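Local structure of DUF327 domain-containing protein (Thermotoga maritima MSB8, 2P61) at residues Tyr79-Ile90 with Ile142-Tyr153. The protein is of unknown function but belongs to the DUF327 family and is built almost entirely of helices. Residues are numbered along the deposited sequence; the frame is centred on the assembly and turned at random.
Sequences YKNAIKEFLKLI and IEEINGLILNLY
Y79 and I142 face each other at one end of two nearly parallel helical segments, 79-90 and 142-153, whose axes cross at 20° and approach to 10.9 Å; the backbones close in toward the other end, where the CA atoms of I90 and Y153 are 7.0 Å apart. The Y79 side chain extends across the gap, CG anti to the backbone N (chi1 -163°), and its OH donates a hydrogen bond of 2.7 Å to OD1 of N146, which lies at the ring edge. The C=O...donor angle is 159°, with the donor slightly out of the carbonyl plane and the ring plane oblique to the amide plane, and the CG2 methyls of I142 and I145 pack against the buried hydroxyl. I83 CD1 lies over one face of the Y79 ring and meets I145 CG2 at 3.5 Å, while I83 CG1 rests on I149 CD1. The other branch of I149 serves F86: its CG2 sits over the ring face in a CH-pi contact, 3.8 Å from the centroid, with L152 CB at the ring edge. L87 CD2 touches L152 CD1 at 3.6 Å, and I90 CD1 packs against the backbone of L152 and Y153. The contact lies at the centre of the all-helical chain: helix 37-69 adds L53 and V57 against F86 and V68 against I142, whereas helix 105-129 brings V114 to L87, L110 to I90 and V113 to L152, so that all four helices meet here.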
loop_
_atom_site.group_PDB
_atom_site.type_symbol
_atom_site.label_atom_id
_atom_site.label_comp_id
_atom_site.label_asym_id
_atom_site.label_seq_id
_atom_site.Cartn_x
_atom_site.Cartn_y
_atom_site.Cartn_z
ATOM N N TYR A 79 -4.715 4.992 -6.742
ATOM C CA TYR A 79 -4.553 3.693 -6.006
ATOM C C TYR A 79 -3.120 3.081 -6.011
ATOM O O TYR A 79 -2.508 2.802 -4.947
ATOM C CB TYR A 79 -5.600 2.605 -6.435
ATOM C CG TYR A 79 -5.722 1.414 -5.417
ATOM C CD1 TYR A 79 -5.894 1.657 -4.046
ATOM C CD2 TYR A 79 -5.617 0.071 -5.819
ATOM C CE1 TYR A 79 -5.943 0.605 -3.099
ATOM C CE2 TYR A 79 -5.701 -0.986 -4.913
ATOM C CZ TYR A 79 -5.892 -0.709 -3.547
ATOM O OH TYR A 79 -6.013 -1.728 -2.585
ATOM N N LYS A 80 -2.682 2.773 -7.245
ATOM C CA LYS A 80 -1.356 2.307 -7.611
ATOM C C LYS A 80 -0.316 3.238 -7.065
ATOM O O LYS A 80 0.618 2.773 -6.455
ATOM C CB LYS A 80 -1.274 2.278 -9.120
ATOM C CG LYS A 80 -2.248 1.288 -9.780
ATOM C CD LYS A 80 -1.556 0.439 -10.804
ATOM C CE LYS A 80 -2.479 -0.072 -11.873
ATOM N NZ LYS A 80 -1.870 -1.378 -12.420
ATOM N N ASN A 81 -0.474 4.562 -7.266
ATOM C CA ASN A 81 0.471 5.540 -6.681
ATOM C C ASN A 81 0.581 5.442 -5.157
ATOM O O ASN A 81 1.663 5.344 -4.599
ATOM C CB ASN A 81 0.160 6.997 -7.064
ATOM C CG ASN A 81 0.386 7.281 -8.564
ATOM O OD1 ASN A 81 1.115 6.568 -9.315
ATOM N ND2 ASN A 81 -0.250 8.344 -9.013
ATOM N N ALA A 82 -0.558 5.480 -4.486
ATOM C CA ALA A 82 -0.644 5.409 -3.058
ATOM C C ALA A 82 0.013 4.164 -2.589
ATOM O O ALA A 82 0.766 4.196 -1.633
ATOM C CB ALA A 82 -2.079 5.407 -2.679
ATOM N N ILE A 83 -0.239 3.046 -3.238
ATOM C CA ILE A 83 0.416 1.805 -2.804
ATOM C C ILE A 83 1.919 1.838 -3.061
ATOM O O ILE A 83 2.651 1.271 -2.221
ATOM C CB ILE A 83 -0.152 0.578 -3.472
ATOM C CG1 ILE A 83 -1.498 0.254 -2.863
ATOM C CG2 ILE A 83 0.781 -0.555 -3.373
ATOM C CD1 ILE A 83 -2.192 -0.909 -3.569
ATOM N N LYS A 84 2.358 2.466 -4.188
ATOM C CA LYS A 84 3.770 2.778 -4.470
ATOM C C LYS A 84 4.429 3.529 -3.321
ATOM O O LYS A 84 5.445 3.101 -2.744
ATOM C CB LYS A 84 3.923 3.635 -5.735
ATOM C CG LYS A 84 4.251 2.893 -7.068
ATOM C CD LYS A 84 5.424 3.589 -7.859
ATOM C CE LYS A 84 4.871 4.463 -9.045
ATOM N NZ LYS A 84 5.393 4.151 -10.467
ATOM N N GLU A 85 3.838 4.655 -2.966
ATOM C CA GLU A 85 4.351 5.415 -1.902
ATOM C C GLU A 85 4.310 4.559 -0.654
ATOM O O GLU A 85 5.331 4.482 0.061
ATOM C CB GLU A 85 3.562 6.674 -1.761
ATOM C CG GLU A 85 4.297 7.972 -2.206
ATOM C CD GLU A 85 4.684 7.974 -3.686
ATOM O OE1 GLU A 85 3.765 8.097 -4.550
ATOM O OE2 GLU A 85 5.905 7.841 -3.977
ATOM N N PHE A 86 3.203 3.834 -0.368
ATOM C CA PHE A 86 3.285 2.998 0.855
ATOM C C PHE A 86 4.549 2.079 0.840
ATOM O O PHE A 86 5.276 2.026 1.818
ATOM C CB PHE A 86 1.974 2.282 1.244
ATOM C CG PHE A 86 2.129 1.417 2.430
ATOM C CD1 PHE A 86 2.013 1.939 3.685
ATOM C CD2 PHE A 86 2.484 0.103 2.300
ATOM C CE1 PHE A 86 2.253 1.183 4.810
ATOM C CE2 PHE A 86 2.705 -0.677 3.424
ATOM C CZ PHE A 86 2.607 -0.110 4.665
ATOM N N LEU A 87 4.852 1.426 -0.265
ATOM C CA LEU A 87 5.960 0.387 -0.278
ATOM C C LEU A 87 7.450 0.941 -0.080
ATOM O O LEU A 87 8.332 0.221 0.408
ATOM C CB LEU A 87 5.847 -0.566 -1.511
ATOM C CG LEU A 87 4.559 -1.393 -1.579
ATOM C CD1 LEU A 87 4.366 -2.300 -2.744
ATOM C CD2 LEU A 87 4.404 -2.306 -0.311
ATOM N N LYS A 88 7.688 2.198 -0.486
ATOM C CA LYS A 88 8.933 2.928 -0.220
ATOM C C LYS A 88 9.092 3.119 1.291
ATOM O O LYS A 88 10.084 2.708 1.890
ATOM C CB LYS A 88 8.904 4.296 -0.948
ATOM C CG LYS A 88 9.152 4.130 -2.461
ATOM C CD LYS A 88 9.139 5.457 -3.299
ATOM C CE LYS A 88 8.973 5.082 -4.853
ATOM N NZ LYS A 88 8.465 6.275 -5.739
ATOM N N LEU A 89 8.102 3.720 1.928
ATOM C CA LEU A 89 8.258 4.005 3.319
ATOM C C LEU A 89 8.511 2.770 4.147
ATOM O O LEU A 89 9.478 2.763 4.853
ATOM C CB LEU A 89 7.104 4.825 3.841
ATOM C CG LEU A 89 7.073 6.256 3.318
ATOM C CD1 LEU A 89 5.582 6.669 3.014
ATOM C CD2 LEU A 89 7.723 7.142 4.367
ATOM N N ILE A 90 7.675 1.728 4.061
ATOM C CA ILE A 90 7.892 0.468 4.798
ATOM C C ILE A 90 9.207 -0.246 4.454
ATOM O O ILE A 90 9.803 -0.819 5.362
ATOM C CB ILE A 90 6.711 -0.568 4.647
ATOM C CG1 ILE A 90 6.569 -1.455 5.897
ATOM C CG2 ILE A 90 6.859 -1.419 3.374
ATOM C CD1 ILE A 90 5.678 -0.867 6.985
ATOM N N ILE A 142 -10.089 -5.253 -3.562
ATOM C CA ILE A 142 -9.474 -4.240 -2.738
ATOM C C ILE A 142 -9.375 -4.541 -1.195
ATOM O O ILE A 142 -8.393 -4.175 -0.555
ATOM C CB ILE A 142 -10.107 -2.900 -3.072
ATOM C CG1 ILE A 142 -9.646 -2.473 -4.486
ATOM C CG2 ILE A 142 -9.775 -1.852 -2.058
ATOM C CD1 ILE A 142 -10.587 -1.425 -5.016
ATOM N N GLU A 143 -10.341 -5.228 -0.582
ATOM C CA GLU A 143 -10.159 -5.604 0.776
ATOM C C GLU A 143 -8.914 -6.469 0.856
ATOM O O GLU A 143 -8.061 -6.321 1.757
ATOM C CB GLU A 143 -11.414 -6.313 1.291
ATOM C CG GLU A 143 -12.437 -5.244 1.664
ATOM C CD GLU A 143 -13.864 -5.679 1.663
ATOM O OE1 GLU A 143 -14.107 -6.858 1.203
ATOM O OE2 GLU A 143 -14.705 -4.809 2.153
ATOM N N GLU A 144 -8.766 -7.348 -0.111
ATOM C CA GLU A 144 -7.661 -8.248 -0.107
ATOM C C GLU A 144 -6.324 -7.526 -0.268
ATOM O O GLU A 144 -5.429 -7.816 0.503
ATOM C CB GLU A 144 -7.887 -9.390 -1.117
ATOM C CG GLU A 144 -6.633 -9.976 -1.757
ATOM C CD GLU A 144 -6.918 -11.280 -2.602
ATOM O OE1 GLU A 144 -7.440 -11.198 -3.789
ATOM O OE2 GLU A 144 -6.551 -12.372 -2.060
ATOM N N ILE A 145 -6.159 -6.585 -1.212
ATOM C CA ILE A 145 -4.905 -5.841 -1.328
ATOM C C ILE A 145 -4.626 -4.930 -0.088
ATOM O O ILE A 145 -3.466 -4.929 0.491
ATOM C CB ILE A 145 -4.815 -5.029 -2.662
ATOM C CG1 ILE A 145 -4.669 -5.914 -3.897
ATOM C CG2 ILE A 145 -3.681 -3.969 -2.642
ATOM C CD1 ILE A 145 -5.348 -5.196 -5.035
ATOM N N ASN A 146 -5.654 -4.183 0.366
ATOM C CA ASN A 146 -5.544 -3.561 1.701
ATOM C C ASN A 146 -5.100 -4.575 2.778
ATOM O O ASN A 146 -4.304 -4.265 3.644
ATOM C CB ASN A 146 -6.843 -2.971 2.067
ATOM C CG ASN A 146 -7.268 -1.888 1.091
ATOM O OD1 ASN A 146 -6.609 -1.693 0.012
ATOM N ND2 ASN A 146 -8.391 -1.191 1.407
ATOM N N GLY A 147 -5.617 -5.808 2.725
ATOM C CA GLY A 147 -5.406 -6.718 3.831
ATOM C C GLY A 147 -3.931 -6.805 3.890
ATOM O O GLY A 147 -3.371 -6.653 4.932
ATOM N N LEU A 148 -3.313 -6.946 2.727
ATOM C CA LEU A 148 -1.870 -7.206 2.613
ATOM C C LEU A 148 -1.008 -5.992 2.928
ATOM O O LEU A 148 0.143 -6.118 3.350
ATOM C CB LEU A 148 -1.488 -7.680 1.203
ATOM C CG LEU A 148 -2.141 -8.967 0.660
ATOM C CD1 LEU A 148 -1.762 -9.070 -0.823
ATOM C CD2 LEU A 148 -1.649 -10.103 1.430
ATOM N N ILE A 149 -1.569 -4.815 2.713
ATOM C CA ILE A 149 -0.812 -3.660 2.993
ATOM C C ILE A 149 -0.770 -3.482 4.458
ATOM O O ILE A 149 0.286 -3.177 4.960
ATOM C CB ILE A 149 -1.285 -2.438 2.189
ATOM C CG1 ILE A 149 -0.672 -2.561 0.788
ATOM C CG2 ILE A 149 -0.957 -1.083 2.937
ATOM C CD1 ILE A 149 -1.609 -2.015 -0.214
ATOM N N LEU A 150 -1.876 -3.728 5.150
ATOM C CA LEU A 150 -1.939 -3.690 6.622
ATOM C C LEU A 150 -1.120 -4.789 7.331
ATOM O O LEU A 150 -0.607 -4.561 8.417
ATOM C CB LEU A 150 -3.401 -3.692 7.114
ATOM C CG LEU A 150 -4.290 -2.495 6.783
ATOM C CD1 LEU A 150 -5.699 -2.888 6.985
ATOM C CD2 LEU A 150 -3.965 -1.191 7.614
ATOM N N ASN A 151 -0.986 -5.987 6.776
ATOM C CA ASN A 151 0.064 -6.877 7.347
ATOM C C ASN A 151 1.404 -6.173 7.345
ATOM O O ASN A 151 1.982 -5.985 8.409
ATOM C CB ASN A 151 0.244 -8.179 6.578
ATOM C CG ASN A 151 -1.026 -9.010 6.545
ATOM O OD1 ASN A 151 -1.208 -9.815 5.627
ATOM N ND2 ASN A 151 -1.901 -8.853 7.549
ATOM N N LEU A 152 1.850 -5.766 6.151
ATOM C CA LEU A 152 3.062 -4.968 5.927
ATOM C C LEU A 152 3.201 -3.835 6.900
ATOM O O LEU A 152 4.237 -3.627 7.443
ATOM C CB LEU A 152 3.085 -4.393 4.489
ATOM C CG LEU A 152 3.567 -5.424 3.456
ATOM C CD1 LEU A 152 3.619 -4.936 2.048
ATOM C CD2 LEU A 152 4.887 -5.924 3.896
ATOM N N TYR A 153 2.164 -3.093 7.147
ATOM C CA TYR A 153 2.294 -2.053 8.119
ATOM C C TYR A 153 2.633 -2.587 9.510
ATOM O O TYR A 153 3.261 -1.902 10.298
ATOM C CB TYR A 153 0.968 -1.323 8.176
ATOM C CG TYR A 153 0.901 -0.077 8.987
ATOM C CD1 TYR A 153 1.988 0.793 9.136
ATOM C CD2 TYR A 153 -0.264 0.277 9.546
ATOM C CE1 TYR A 153 1.864 1.979 9.867
ATOM C CE2 TYR A 153 -0.392 1.450 10.259
ATOM C CZ TYR A 153 0.646 2.286 10.405
ATOM O OH TYR A 153 0.391 3.405 11.138
#